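Local coordinates for protein polyprenyl synthetase (Zymomonas mobilis subsp. mobilis, PDB 4KKM) that probably condenses isoprenyl diphosphates into longer chains such as farnesyl diphosphate, as a metal-dependent prenyltransferase of the FPP/GGPP synthase family, at residues Q203-E216 with L232-Q244. Numbering follows the deposited sequence.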
loop_
_atom_site.group_PDB
_atom_site.type_symbol
_atom_site.label_atom_id
_atom_site.label_comp_id
_atom_site.label_asym_id
_atom_site.label_seq_id
_atom_site.Cartn_x
_atom_site.Cartn_y
_atom_site.Cartn_z
ATOM N N GLN B 203 15.354 -14.323 2.688
ATOM C CA GLN B 203 14.192 -15.190 2.487
ATOM C C GLN B 203 13.076 -14.883 3.478
ATOM O O GLN B 203 11.918 -14.771 3.085
ATOM C CB GLN B 203 14.577 -16.672 2.584
ATOM C CG GLN B 203 13.407 -17.642 2.371
ATOM C CD GLN B 203 12.579 -17.875 3.632
ATOM O OE1 GLN B 203 13.125 -18.108 4.710
ATOM N NE2 GLN B 203 11.255 -17.793 3.498
ATOM N N GLN B 204 13.424 -14.778 4.760
ATOM C CA GLN B 204 12.432 -14.500 5.805
ATOM C C GLN B 204 11.567 -13.290 5.455
ATOM O O GLN B 204 10.357 -13.278 5.702
ATOM C CB GLN B 204 13.111 -14.262 7.154
ATOM C CG GLN B 204 13.746 -15.492 7.783
ATOM C CD GLN B 204 14.625 -15.145 8.979
ATOM O OE1 GLN B 204 14.990 -13.980 9.184
ATOM N NE2 GLN B 204 14.965 -16.155 9.777
ATOM N N LEU B 205 12.191 -12.274 4.870
ATOM C CA LEU B 205 11.469 -11.065 4.496
ATOM C C LEU B 205 10.811 -11.154 3.118
ATOM O O LEU B 205 9.623 -10.850 2.970
ATOM C CB LEU B 205 12.392 -9.842 4.552
ATOM C CG LEU B 205 12.994 -9.481 5.912
ATOM C CD1 LEU B 205 13.876 -8.245 5.793
ATOM C CD2 LEU B 205 11.900 -9.274 6.954
ATOM N N LYS B 206 11.584 -11.561 2.114
ATOM C CA LYS B 206 11.125 -11.522 0.725
ATOM C C LYS B 206 9.935 -12.430 0.430
ATOM O O LYS B 206 9.038 -12.053 -0.324
ATOM C CB LYS B 206 12.261 -11.849 -0.245
ATOM C CG LYS B 206 11.869 -11.675 -1.709
ATOM C CD LYS B 206 13.062 -11.844 -2.640
ATOM C CE LYS B 206 12.625 -11.916 -4.104
ATOM N NZ LYS B 206 13.267 -13.053 -4.827
ATOM N N THR B 207 9.940 -13.631 1.004
ATOM C CA THR B 207 8.815 -14.553 0.828
ATOM C C THR B 207 8.221 -15.028 2.157
ATOM O O THR B 207 7.025 -15.312 2.236
ATOM C CB THR B 207 9.206 -15.794 -0.003
ATOM O OG1 THR B 207 10.283 -16.479 0.641
ATOM C CG2 THR B 207 9.632 -15.399 -1.411
ATOM N N GLY B 208 9.056 -15.118 3.190
ATOM C CA GLY B 208 8.608 -15.568 4.501
ATOM C C GLY B 208 7.549 -14.681 5.141
ATOM O O GLY B 208 6.654 -15.162 5.836
ATOM N N ALA B 209 7.648 -13.379 4.913
ATOM C CA ALA B 209 6.722 -12.432 5.526
ATOM C C ALA B 209 5.277 -12.660 5.071
ATOM O O ALA B 209 4.363 -12.679 5.892
ATOM C CB ALA B 209 7.150 -11.017 5.238
ATOM N N LEU B 210 5.067 -12.840 3.769
ATOM C CA LEU B 210 3.705 -13.081 3.285
ATOM C C LEU B 210 3.184 -14.453 3.702
ATOM O O LEU B 210 2.001 -14.599 4.005
ATOM C CB LEU B 210 3.588 -12.921 1.770
ATOM C CG LEU B 210 3.915 -11.564 1.127
ATOM C CD1 LEU B 210 3.221 -11.471 -0.230
ATOM C CD2 LEU B 210 3.531 -10.374 2.010
ATOM N N PHE B 211 4.058 -15.462 3.697
ATOM C CA PHE B 211 3.670 -16.794 4.158
ATOM C C PHE B 211 3.275 -16.724 5.629
ATOM O O PHE B 211 2.268 -17.308 6.044
ATOM C CB PHE B 211 4.816 -17.802 3.974
ATOM C CG PHE B 211 5.100 -18.144 2.536
ATOM C CD1 PHE B 211 4.065 -18.261 1.623
ATOM C CD2 PHE B 211 6.401 -18.342 2.096
ATOM C CE1 PHE B 211 4.315 -18.570 0.296
ATOM C CE2 PHE B 211 6.663 -18.654 0.765
ATOM C CZ PHE B 211 5.616 -18.770 -0.135
ATOM N N GLY B 212 4.081 -16.015 6.415
ATOM C CA GLY B 212 3.781 -15.822 7.826
ATOM C C GLY B 212 2.403 -15.210 8.012
ATOM O O GLY B 212 1.636 -15.627 8.882
ATOM N N PHE B 213 2.076 -14.228 7.180
ATOM C CA PHE B 213 0.759 -13.605 7.265
ATOM C C PHE B 213 -0.359 -14.610 7.008
ATOM O O PHE B 213 -1.375 -14.604 7.695
ATOM C CB PHE B 213 0.600 -12.449 6.279
ATOM C CG PHE B 213 -0.807 -11.923 6.229
ATOM C CD1 PHE B 213 -1.253 -11.025 7.184
ATOM C CD2 PHE B 213 -1.700 -12.377 5.272
ATOM C CE1 PHE B 213 -2.558 -10.555 7.159
ATOM C CE2 PHE B 213 -3.009 -11.927 5.257
ATOM C CZ PHE B 213 -3.433 -11.014 6.197
ATOM N N CYS B 214 -0.178 -15.455 6.001
ATOM C CA CYS B 214 -1.202 -16.437 5.649
ATOM C C CYS B 214 -1.563 -17.335 6.828
ATOM O O CYS B 214 -2.744 -17.597 7.081
ATOM C CB CYS B 214 -0.747 -17.294 4.467
ATOM S SG CYS B 214 -0.601 -16.389 2.913
ATOM N N LEU B 215 -0.543 -17.802 7.543
ATOM C CA LEU B 215 -0.734 -18.702 8.683
ATOM C C LEU B 215 -1.264 -17.934 9.888
ATOM O O LEU B 215 -2.171 -18.394 10.587
ATOM C CB LEU B 215 0.579 -19.415 9.041
ATOM C CG LEU B 215 0.855 -20.749 8.323
ATOM C CD1 LEU B 215 -0.111 -21.839 8.784
ATOM C CD2 LEU B 215 0.804 -20.590 6.797
ATOM N N GLU B 216 -0.706 -16.751 10.121
ATOM C CA GLU B 216 -1.129 -15.949 11.259
ATOM C C GLU B 216 -2.574 -15.484 11.081
ATOM O O GLU B 216 -3.332 -15.396 12.046
ATOM C CB GLU B 216 -0.189 -14.762 11.487
ATOM C CG GLU B 216 -0.529 -13.951 12.736
ATOM C CD GLU B 216 0.491 -12.864 13.051
ATOM O OE1 GLU B 216 1.394 -12.614 12.220
ATOM O OE2 GLU B 216 0.389 -12.258 14.142
ATOM N N LEU B 232 1.666 -22.040 14.141
ATOM C CA LEU B 232 1.323 -21.730 12.755
ATOM C C LEU B 232 2.384 -20.850 12.088
ATOM O O LEU B 232 2.767 -21.092 10.946
ATOM C CB LEU B 232 -0.063 -21.080 12.676
ATOM C CG LEU B 232 -1.186 -22.010 13.151
ATOM C CD1 LEU B 232 -2.549 -21.333 13.087
ATOM C CD2 LEU B 232 -1.178 -23.289 12.336
ATOM N N LYS B 233 2.870 -19.836 12.792
ATOM C CA LYS B 233 3.925 -19.001 12.217
ATOM C C LYS B 233 5.220 -19.795 12.020
ATOM O O LYS B 233 5.973 -19.550 11.076
ATOM C CB LYS B 233 4.160 -17.738 13.052
ATOM C CG LYS B 233 2.988 -16.757 13.013
ATOM C CD LYS B 233 3.362 -15.395 13.583
ATOM C CE LYS B 233 4.080 -14.536 12.544
ATOM N NZ LYS B 233 4.331 -13.156 13.049
ATOM N N ALA B 234 5.463 -20.757 12.902
ATOM C CA ALA B 234 6.628 -21.628 12.773
ATOM C C ALA B 234 6.515 -22.522 11.534
ATOM O O ALA B 234 7.509 -22.792 10.859
ATOM C CB ALA B 234 6.799 -22.480 14.038
ATOM N N TYR B 235 5.303 -22.992 11.249
ATOM C CA TYR B 235 5.058 -23.760 10.030
ATOM C C TYR B 235 5.389 -22.910 8.809
ATOM O O TYR B 235 6.046 -23.379 7.877
ATOM C CB TYR B 235 3.602 -24.232 9.971
ATOM C CG TYR B 235 3.127 -24.722 8.609
ATOM C CD1 TYR B 235 2.698 -23.822 7.633
ATOM C CD2 TYR B 235 3.071 -26.084 8.314
ATOM C CE1 TYR B 235 2.250 -24.255 6.395
ATOM C CE2 TYR B 235 2.623 -26.530 7.067
ATOM C CZ TYR B 235 2.211 -25.604 6.113
ATOM O OH TYR B 235 1.758 -26.018 4.876
ATOM N N ALA B 236 4.914 -21.667 8.811
ATOM C CA ALA B 236 5.160 -20.761 7.693
ATOM C C ALA B 236 6.643 -20.511 7.520
ATOM O O ALA B 236 7.149 -20.441 6.399
ATOM C CB ALA B 236 4.441 -19.436 7.901
ATOM N N ARG B 237 7.331 -20.344 8.642
ATOM C CA ARG B 237 8.761 -20.075 8.617
ATOM C C ARG B 237 9.496 -21.237 7.947
ATOM O O ARG B 237 10.364 -21.038 7.086
ATOM C CB ARG B 237 9.267 -19.878 10.046
ATOM C CG ARG B 237 10.783 -19.794 10.173
ATOM C CD ARG B 237 11.215 -20.048 11.617
ATOM N NE ARG B 237 11.048 -21.455 11.979
ATOM C CZ ARG B 237 10.856 -21.896 13.218
ATOM N NH1 ARG B 237 10.806 -21.037 14.229
ATOM N NH2 ARG B 237 10.713 -23.199 13.444
ATOM N N ASP B 238 9.125 -22.453 8.332
ATOM C CA ASP B 238 9.794 -23.645 7.816
ATOM C C ASP B 238 9.475 -23.923 6.348
ATOM O O ASP B 238 10.384 -24.185 5.572
ATOM C CB ASP B 238 9.504 -24.875 8.693
ATOM C CG ASP B 238 10.162 -24.782 10.059
ATOM O OD1 ASP B 238 11.075 -23.945 10.225
ATOM O OD2 ASP B 238 9.760 -25.538 10.969
ATOM N N ILE B 239 8.203 -23.855 5.951
ATOM C CA ILE B 239 7.883 -24.047 4.532
ATOM C C ILE B 239 8.431 -22.924 3.650
ATOM O O ILE B 239 8.777 -23.154 2.494
ATOM C CB ILE B 239 6.366 -24.229 4.240
ATOM C CG1 ILE B 239 5.570 -22.984 4.644
ATOM C CG2 ILE B 239 5.830 -25.469 4.918
ATOM C CD1 ILE B 239 4.281 -22.796 3.852
ATOM N N GLY B 240 8.511 -21.714 4.190
ATOM C CA GLY B 240 9.067 -20.600 3.436
ATOM C C GLY B 240 10.540 -20.807 3.120
ATOM O O GLY B 240 10.994 -20.548 2.006
ATOM N N LEU B 241 11.300 -21.275 4.101
ATOM C CA LEU B 241 12.712 -21.552 3.859
ATOM C C LEU B 241 12.854 -22.728 2.893
ATOM O O LEU B 241 13.662 -22.686 1.966
ATOM C CB LEU B 241 13.461 -21.813 5.170
ATOM C CG LEU B 241 14.942 -22.187 5.038
ATOM C CD1 LEU B 241 15.656 -21.190 4.141
ATOM C CD2 LEU B 241 15.611 -22.246 6.405
ATOM N N ALA B 242 12.058 -23.774 3.104
ATOM C CA ALA B 242 12.096 -24.941 2.225
ATOM C C ALA B 242 11.753 -24.566 0.784
ATOM O O ALA B 242 12.381 -25.053 -0.155
ATOM C CB ALA B 242 11.152 -26.018 2.724
ATOM N N PHE B 243 10.750 -23.706 0.631
ATOM C CA PHE B 243 10.310 -23.209 -0.675
ATOM C C PHE B 243 11.450 -22.485 -1.402
ATOM O O PHE B 243 11.663 -22.681 -2.600
ATOM C CB PHE B 243 9.092 -22.286 -0.473
ATOM C CG PHE B 243 8.435 -21.810 -1.749
ATOM C CD1 PHE B 243 7.635 -22.656 -2.501
ATOM C CD2 PHE B 243 8.582 -20.496 -2.172
ATOM C CE1 PHE B 243 7.017 -22.208 -3.668
ATOM C CE2 PHE B 243 7.970 -20.037 -3.339
ATOM C CZ PHE B 243 7.185 -20.895 -4.087
ATOM N N GLN B 244 12.198 -21.657 -0.680
ATOM C CA GLN B 244 13.309 -20.936 -1.300
ATOM C C GLN B 244 14.463 -21.868 -1.666
ATOM O O GLN B 244 15.073 -21.730 -2.730
ATOM C CB GLN B 244 13.825 -19.815 -0.402
ATOM C CG GLN B 244 14.887 -18.958 -1.088
ATOM C CD GLN B 244 14.381 -18.359 -2.393
ATOM O OE1 GLN B 244 13.296 -17.778 -2.440
ATOM N NE2 GLN B 244 15.159 -18.513 -3.462
HETATM O O HOH W 1 11.744 -18.577 7.163
HETATM O O HOH W 2 9.013 -18.420 5.726
HETATM O O HOH W 3 12.716 -15.791 -0.608
#
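Gly212 and Ala236 mark the tight middle of a roughly antiparallel helix pair, 208-216 against 232-244, whose axes approach to 8.1 Å at 149°. Here Ala236 CB sits 3.7 Å from Gly212 CA, and Gly240 similarly lets the Phe211 ring lie close to its backbone. With CG beside its backbone N (chi1 -70°), Phe211 sends its CZ edge over one face of Phe243, a T-shaped pair with planes at 85°. Farther along, the Leu215 and Tyr235 side chains cross at about a right angle, Leu215 CD1 lying 3.6 Å from Tyr235 CD1, while Leu215 CG rests on Leu232 O. Toward the C-terminal end of 203-216, Lys233 bends at its third torsion and delivers NZ to Glu216 OE1 at 3.1 Å, a salt bridge entering from above the carboxylate plane. The buried amide of Gln203 lies against the Gly240 carbonyl group; its NE2 donates to Thr207 OG1, one water links OE1 to Arg237 O, and a second links NE2 to Ala236 O. A third water joins Thr207 OG1 to Gln244 OE1; Gln244 NE2 hydrogen-bonds to Asp248 OD1. Helix 71-80 packs on Phe211 and Leu215. Such antiparallel neighbours build the all-helical isoprenoid synthase fold, and the Thr207 side chain lies about 10 Å from the calcium ion bound by Asp108 and Asp114.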